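Local coordinates for alcohol dehydrogenase superfamily protein (Novosphingobium aromaticivorans, PDB 3GAZ) that probably catalyses an NADP-dependent oxidation or reduction, as a member of the medium-chain alcohol dehydrogenase and enoyl reductase superfamily, at residues Q38-G43 and A72-A77; R304-A309 and G329-T334; L67-A72 and L131-I136. All coordinates share one frame; numbering follows the deposited sequence.

Contact 1: Q38-G43 and A72-A77; sequences QIEASG and AGTVVA
Gln38 lies across Val76 at about a right angle, where two antiparallel strands of the GroES-like domain pair. CG of Gln38 stands anti to the backbone N (chi1 179°), and the chain runs on extended. Its CB and its OE1 both meet the same methyl, CG1 of Val76. The distance from Gln38 CB to that Val76 CG1 is 3.6 Å. The backbone of Gln38 forms a hydrogen-bonded pair with Thr74. Gln38 N gives a nearly straight bond to Thr74 O (2.7 Å), and Thr74 N returns one to Gln38 O.

Ala72 sits where the register slips by one residue. Its carbonyl oxygen accepts two bonds, from Glu40 N and Ala41 N, each 3.0 Å from Ala72 O. Glu40 and Ala41 thus face one residue, which makes a classic beta bulge. Ala72 N closes the pair by donating to Ala41 O. Gly73, opposite Ile39, comes too close to Gln38 O for a CB to fit.

Thr74 also uses its side chain. OG1 is anti to the carbonyl carbon (chi1 -63°) and donates to Glu40 OE2, at 2.7 Å from Thr74 OG1, nearly in line with the C-O bond.

Met125 and Ser129 of helix 125-129 touch Ala41, and Ser129 also touches Ala72. Strand 108-112 flanks strand 34-39, and strand 332-334 pairs with 41-43.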
# COMPACT_ATOMS: atom_id res chain seq x y z
N GLN A 38 -16.35 9.87 10.37
CA GLN A 38 -17.20 10.59 9.44
C GLN A 38 -16.36 11.83 9.20
O GLN A 38 -16.21 12.67 10.10
CB GLN A 38 -18.53 10.95 10.08
CG GLN A 38 -19.46 11.72 9.17
CD GLN A 38 -20.87 11.80 9.72
OE1 GLN A 38 -21.08 12.22 10.86
NE2 GLN A 38 -21.84 11.41 8.91
N ILE A 39 -15.78 11.93 8.01
CA ILE A 39 -14.90 13.04 7.66
C ILE A 39 -15.64 14.33 7.36
O ILE A 39 -16.49 14.39 6.48
CB ILE A 39 -14.02 12.66 6.45
CG1 ILE A 39 -13.20 11.41 6.78
CG2 ILE A 39 -13.11 13.83 6.08
CD1 ILE A 39 -12.38 10.85 5.61
N GLU A 40 -15.29 15.38 8.10
CA GLU A 40 -15.91 16.69 7.91
C GLU A 40 -15.00 17.64 7.12
O GLU A 40 -15.48 18.50 6.39
CB GLU A 40 -16.30 17.28 9.27
CG GLU A 40 -17.40 16.46 9.96
CD GLU A 40 -17.80 16.98 11.33
OE1 GLU A 40 -18.03 18.20 11.46
OE2 GLU A 40 -17.90 16.16 12.26
N ALA A 41 -13.69 17.45 7.25
CA ALA A 41 -12.72 18.26 6.54
C ALA A 41 -11.52 17.41 6.14
O ALA A 41 -11.03 16.59 6.93
CB ALA A 41 -12.26 19.44 7.41
N SER A 42 -11.06 17.59 4.90
CA SER A 42 -9.93 16.85 4.36
C SER A 42 -8.80 17.84 4.06
O SER A 42 -8.99 18.79 3.30
CB SER A 42 -10.36 16.12 3.08
OG SER A 42 -9.28 15.42 2.47
N GLY A 43 -7.64 17.63 4.67
CA GLY A 43 -6.52 18.53 4.46
C GLY A 43 -5.69 18.11 3.26
O GLY A 43 -5.30 16.95 3.15
N ALA A 72 -10.13 15.44 9.51
CA ALA A 72 -10.67 15.97 10.75
C ALA A 72 -12.15 15.60 10.65
O ALA A 72 -12.79 15.87 9.64
CB ALA A 72 -10.50 17.48 10.82
N GLY A 73 -12.68 14.97 11.69
CA GLY A 73 -14.08 14.60 11.64
C GLY A 73 -14.61 14.11 12.97
O GLY A 73 -14.14 14.51 14.03
N THR A 74 -15.60 13.22 12.90
CA THR A 74 -16.22 12.67 14.10
C THR A 74 -16.31 11.15 14.02
O THR A 74 -16.53 10.58 12.95
CB THR A 74 -17.65 13.24 14.27
OG1 THR A 74 -17.59 14.65 14.46
CG2 THR A 74 -18.34 12.60 15.47
N VAL A 75 -16.11 10.50 15.15
CA VAL A 75 -16.20 9.04 15.22
C VAL A 75 -17.68 8.68 15.22
O VAL A 75 -18.45 9.20 16.03
CB VAL A 75 -15.54 8.52 16.52
CG1 VAL A 75 -15.77 7.02 16.67
CG2 VAL A 75 -14.05 8.82 16.50
N VAL A 76 -18.09 7.82 14.29
CA VAL A 76 -19.49 7.42 14.22
C VAL A 76 -19.69 5.93 14.50
O VAL A 76 -20.82 5.47 14.65
CB VAL A 76 -20.10 7.76 12.84
CG1 VAL A 76 -20.23 9.26 12.70
CG2 VAL A 76 -19.24 7.18 11.73
N ALA A 77 -18.59 5.20 14.57
CA ALA A 77 -18.64 3.77 14.86
C ALA A 77 -17.26 3.33 15.33
O ALA A 77 -16.23 3.87 14.89
CB ALA A 77 -19.04 2.98 13.62

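Contact 2: R304-A309 and G329-T334; sequences RTFSIA and GKIAIT
Phe306 packs CD2 and CE2 of its ring against CG2 of Ile331. The nearest approach, Phe306 CE2 to Ile331 CG2, is 3.7 Å, and the two side chains cross obliquely. Ala332 O lies at the ring edge, near its plane. Phe306 also packs on Ala314 of helix 311-319. An alanine in place of Phe306 would probably leave a gap beside Ile331 CG2 and Ala314.

The two segments belong to a beta-alpha-beta unit in which helix 311-319 connects parallel strands 306-307 and 332-334. The strand pairing is loose. One direct hydrogen bond joins them, from Thr334 N to Phe306 O (2.7 Å). CG2 of Ile333 also touches Phe306 O, 3.4 Å away.

Water fills in for further direct bonds. One molecule takes a hydrogen from Ala332 N and gives one to Arg304 O. A second accepts from Phe306 N, donates to Ala332 O at 2.7 Å from the water, and bonds Thr334 OG1. A third links Ile308 N to Thr334 O. The guanidinium of Arg304 is held by a salt bridge to Asp302 and a bond to Pro325 O. On the helix side, Ile311 touches Ile333 and Val318 touches Ile331.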
# COMPACT_ATOMS: atom_id res chain seq x y z
N ARG A 304 -10.08 30.36 1.57
CA ARG A 304 -10.89 29.74 0.53
C ARG A 304 -11.46 28.39 0.94
O ARG A 304 -10.81 27.62 1.65
CB ARG A 304 -10.06 29.58 -0.75
CG ARG A 304 -9.90 30.88 -1.54
CD ARG A 304 -8.96 30.70 -2.71
NE ARG A 304 -7.57 30.55 -2.28
CZ ARG A 304 -6.54 30.41 -3.11
NH1 ARG A 304 -6.74 30.39 -4.42
NH2 ARG A 304 -5.30 30.32 -2.63
N THR A 305 -12.69 28.11 0.50
CA THR A 305 -13.34 26.84 0.80
C THR A 305 -13.61 26.05 -0.47
O THR A 305 -13.76 26.63 -1.56
CB THR A 305 -14.67 27.05 1.57
OG1 THR A 305 -15.51 27.96 0.84
CG2 THR A 305 -14.39 27.63 2.96
N PHE A 306 -13.67 24.72 -0.33
CA PHE A 306 -13.90 23.82 -1.45
C PHE A 306 -14.71 22.61 -0.98
O PHE A 306 -14.35 21.97 0.01
CB PHE A 306 -12.56 23.33 -2.02
CG PHE A 306 -11.63 24.44 -2.44
CD1 PHE A 306 -11.63 24.91 -3.75
CD2 PHE A 306 -10.80 25.04 -1.50
CE1 PHE A 306 -10.80 25.96 -4.13
CE2 PHE A 306 -9.97 26.10 -1.87
CZ PHE A 306 -9.97 26.56 -3.19
N SER A 307 -15.79 22.31 -1.68
CA SER A 307 -16.62 21.16 -1.33
C SER A 307 -15.97 19.92 -1.93
O SER A 307 -15.03 20.03 -2.70
CB SER A 307 -18.02 21.32 -1.91
OG SER A 307 -17.95 21.28 -3.33
N ILE A 308 -16.49 18.75 -1.58
CA ILE A 308 -15.94 17.51 -2.11
C ILE A 308 -16.06 17.49 -3.63
O ILE A 308 -15.42 16.68 -4.30
CB ILE A 308 -16.67 16.29 -1.52
CG1 ILE A 308 -15.89 15.01 -1.84
CG2 ILE A 308 -18.08 16.20 -2.08
CD1 ILE A 308 -16.40 13.79 -1.09
N ALA A 309 -16.87 18.40 -4.18
CA ALA A 309 -17.07 18.48 -5.62
C ALA A 309 -16.11 19.46 -6.32
O ALA A 309 -16.09 19.53 -7.55
CB ALA A 309 -18.52 18.88 -5.92
N GLY A 329 -1.13 29.64 3.20
CA GLY A 329 -1.42 28.79 4.33
C GLY A 329 -1.84 27.52 3.59
O GLY A 329 -1.55 27.40 2.40
N LYS A 330 -2.52 26.59 4.24
CA LYS A 330 -2.90 25.37 3.56
C LYS A 330 -4.37 25.36 3.12
O LYS A 330 -5.18 26.16 3.59
CB LYS A 330 -2.57 24.16 4.45
CG LYS A 330 -1.06 24.00 4.68
CD LYS A 330 -0.71 22.82 5.60
CE LYS A 330 -1.27 21.50 5.06
NZ LYS A 330 -0.78 21.19 3.69
N ILE A 331 -4.69 24.44 2.21
CA ILE A 331 -6.04 24.31 1.67
C ILE A 331 -6.76 23.12 2.28
O ILE A 331 -6.23 22.01 2.34
CB ILE A 331 -6.01 24.09 0.13
CG1 ILE A 331 -5.33 25.28 -0.56
CG2 ILE A 331 -7.42 23.87 -0.39
CD1 ILE A 331 -6.12 26.58 -0.48
N ALA A 332 -7.99 23.36 2.73
CA ALA A 332 -8.81 22.32 3.33
C ALA A 332 -10.09 22.14 2.52
O ALA A 332 -10.68 23.11 2.04
CB ALA A 332 -9.16 22.67 4.77
N ILE A 333 -10.49 20.89 2.35
CA ILE A 333 -11.70 20.57 1.61
C ILE A 333 -12.78 20.28 2.64
O ILE A 333 -12.55 19.51 3.57
CB ILE A 333 -11.51 19.30 0.76
CG1 ILE A 333 -10.44 19.54 -0.31
CG2 ILE A 333 -12.85 18.89 0.13
CD1 ILE A 333 -9.91 18.26 -0.92
N THR A 334 -13.95 20.90 2.49
CA THR A 334 -15.04 20.65 3.41
C THR A 334 -15.86 19.50 2.86
O THR A 334 -16.56 19.65 1.85
CB THR A 334 -15.95 21.88 3.57
OG1 THR A 334 -15.19 22.97 4.09
CG2 THR A 334 -17.09 21.55 4.53
O HOH W 1 -8.55 26.29 2.53
O HOH W 2 -13.13 24.02 2.60
O HOH W 3 -18.72 18.60 0.17

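Contact 3: L67-A72 and L131-I136; sequences LGMDLA and LPLVFI
Asp70 reaches the first turn of helix 132-145 with its carboxylate. OD1 accepts from Leu133 N at 2.9 Å, on the syn side but 28° out of the carboxylate plane. The same Asp70 OD1 lies only 3.0 Å from Pro132 CB, so the proline ring packs closely beside the bond. OD2 takes a hydrogen bond from a water, 2.8 Å from Asp70 OD2, and that water accepts from Val134 N. Both carboxylate oxygens also lie 3.6 Å from Leu133 CB. The carboxylate thus meets N-H groups of the helix's first turn, which would probably favour a negative charge there.

The contact joins strand 70-78 of the GroES-like domain to helix 132-145, much later in the chain. Strand 70-72 and helix 132-136 run at 117° to each other, their axes 9.2 Å apart.

Met69, present as selenomethionine, adds an apolar touch, its CE 4.0 Å from Leu133 CD2. Further out, Leu94 of strand 90-94 backs Met69, Asp70 and Leu133, while Phe92 touches Pro132. The backbone of Asp70 is fixed by bonds to Gly43 and to Thr104 OG1. Farther along the helix, Phe135 and Ile136 pack on helix 278-293.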
# COMPACT_ATOMS: atom_id res chain seq x y z
N LEU A 67 -7.55 9.86 -2.94
CA LEU A 67 -6.39 10.56 -2.41
C LEU A 67 -6.72 11.43 -1.19
O LEU A 67 -7.86 11.47 -0.74
CB LEU A 67 -5.74 11.39 -3.51
CG LEU A 67 -5.50 10.62 -4.82
CD1 LEU A 67 -4.67 11.46 -5.79
CD2 LEU A 67 -4.79 9.30 -4.51
N GLY A 68 -5.71 12.11 -0.66
CA GLY A 68 -5.90 12.95 0.52
C GLY A 68 -5.32 12.21 1.71
O GLY A 68 -5.67 11.06 1.94
N MSE A 69 -4.44 12.86 2.47
CA MSE A 69 -3.78 12.21 3.60
C MSE A 69 -4.25 12.64 4.99
O MSE A 69 -4.24 11.84 5.93
CB MSE A 69 -2.27 12.43 3.48
CG MSE A 69 -1.69 12.09 2.11
SE MSE A 69 0.07 12.55 1.93
CE MSE A 69 -0.06 14.04 1.21
N ASP A 70 -4.65 13.91 5.12
CA ASP A 70 -5.10 14.46 6.41
C ASP A 70 -6.62 14.53 6.55
O ASP A 70 -7.33 14.76 5.57
CB ASP A 70 -4.56 15.88 6.61
CG ASP A 70 -3.04 15.94 6.77
OD1 ASP A 70 -2.48 15.08 7.48
OD2 ASP A 70 -2.42 16.87 6.20
N LEU A 71 -7.11 14.36 7.77
CA LEU A 71 -8.53 14.47 8.01
C LEU A 71 -8.87 15.04 9.37
O LEU A 71 -8.01 15.15 10.26
CB LEU A 71 -9.23 13.11 7.85
CG LEU A 71 -8.92 11.94 8.78
CD1 LEU A 71 -9.36 12.24 10.21
CD2 LEU A 71 -9.66 10.70 8.27
N ALA A 72 -10.13 15.44 9.51
CA ALA A 72 -10.67 15.97 10.75
C ALA A 72 -12.15 15.60 10.65
O ALA A 72 -12.79 15.87 9.64
CB ALA A 72 -10.50 17.48 10.82
N LEU A 131 -3.43 20.27 9.75
CA LEU A 131 -2.33 20.19 10.70
C LEU A 131 -1.50 18.89 10.78
O LEU A 131 -0.27 18.93 10.81
CB LEU A 131 -2.89 20.51 12.10
CG LEU A 131 -2.04 21.20 13.17
CD1 LEU A 131 -1.37 22.45 12.61
CD2 LEU A 131 -2.95 21.56 14.34
N PRO A 132 -2.16 17.71 10.79
CA PRO A 132 -1.46 16.42 10.89
C PRO A 132 -0.11 16.21 10.19
O PRO A 132 0.93 16.19 10.85
CB PRO A 132 -2.52 15.43 10.42
CG PRO A 132 -3.78 16.04 10.96
CD PRO A 132 -3.60 17.51 10.57
N LEU A 133 -0.10 16.05 8.87
CA LEU A 133 1.16 15.81 8.16
C LEU A 133 2.27 16.81 8.42
O LEU A 133 3.38 16.42 8.81
CB LEU A 133 0.93 15.72 6.65
CG LEU A 133 2.23 15.57 5.82
CD1 LEU A 133 2.99 14.31 6.25
CD2 LEU A 133 1.89 15.51 4.34
N VAL A 134 2.00 18.09 8.21
CA VAL A 134 3.03 19.09 8.42
C VAL A 134 3.50 19.18 9.87
O VAL A 134 4.68 19.41 10.10
CB VAL A 134 2.60 20.50 7.90
CG1 VAL A 134 2.31 20.44 6.41
CG2 VAL A 134 1.40 21.02 8.68
N PHE A 135 2.60 19.00 10.83
CA PHE A 135 3.01 19.05 12.23
C PHE A 135 3.95 17.88 12.53
O PHE A 135 5.02 18.05 13.13
CB PHE A 135 1.81 18.96 13.18
CG PHE A 135 2.20 19.06 14.64
CD1 PHE A 135 2.28 20.31 15.26
CD2 PHE A 135 2.55 17.92 15.36
CE1 PHE A 135 2.73 20.42 16.58
CE2 PHE A 135 2.99 18.02 16.69
CZ PHE A 135 3.09 19.27 17.30
N ILE A 136 3.53 16.69 12.13
CA ILE A 136 4.32 15.49 12.34
C ILE A 136 5.68 15.62 11.64
O ILE A 136 6.71 15.22 12.18
CB ILE A 136 3.57 14.24 11.81
CG1 ILE A 136 2.38 13.94 12.72
CG2 ILE A 136 4.51 13.05 11.72
CD1 ILE A 136 1.48 12.84 12.21
O HOH W 4 -0.72 18.75 7.30

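Contact 3 is buried, its centre about 6 Å from the centre of the chain. Contacts 1 and 2 are partly buried, their centres about 18 Å and 16 Å from it. All three reach one mixed sheet. Contacts 1 and 3 share Ala72 and strand 70-78, and Gly43 N probably bonds Asp70 O between them. Contacts 1 and 2 meet where strand 41-43 runs beside 332-334, with a probable bond from Ile333 N to Ser42 O. Their chemistry differs. Contact 1 is mostly direct backbone pairing, contact 2 relies on water and apolar side chains, and contact 3 sets a carboxylate against backbone N-H groups of a helix.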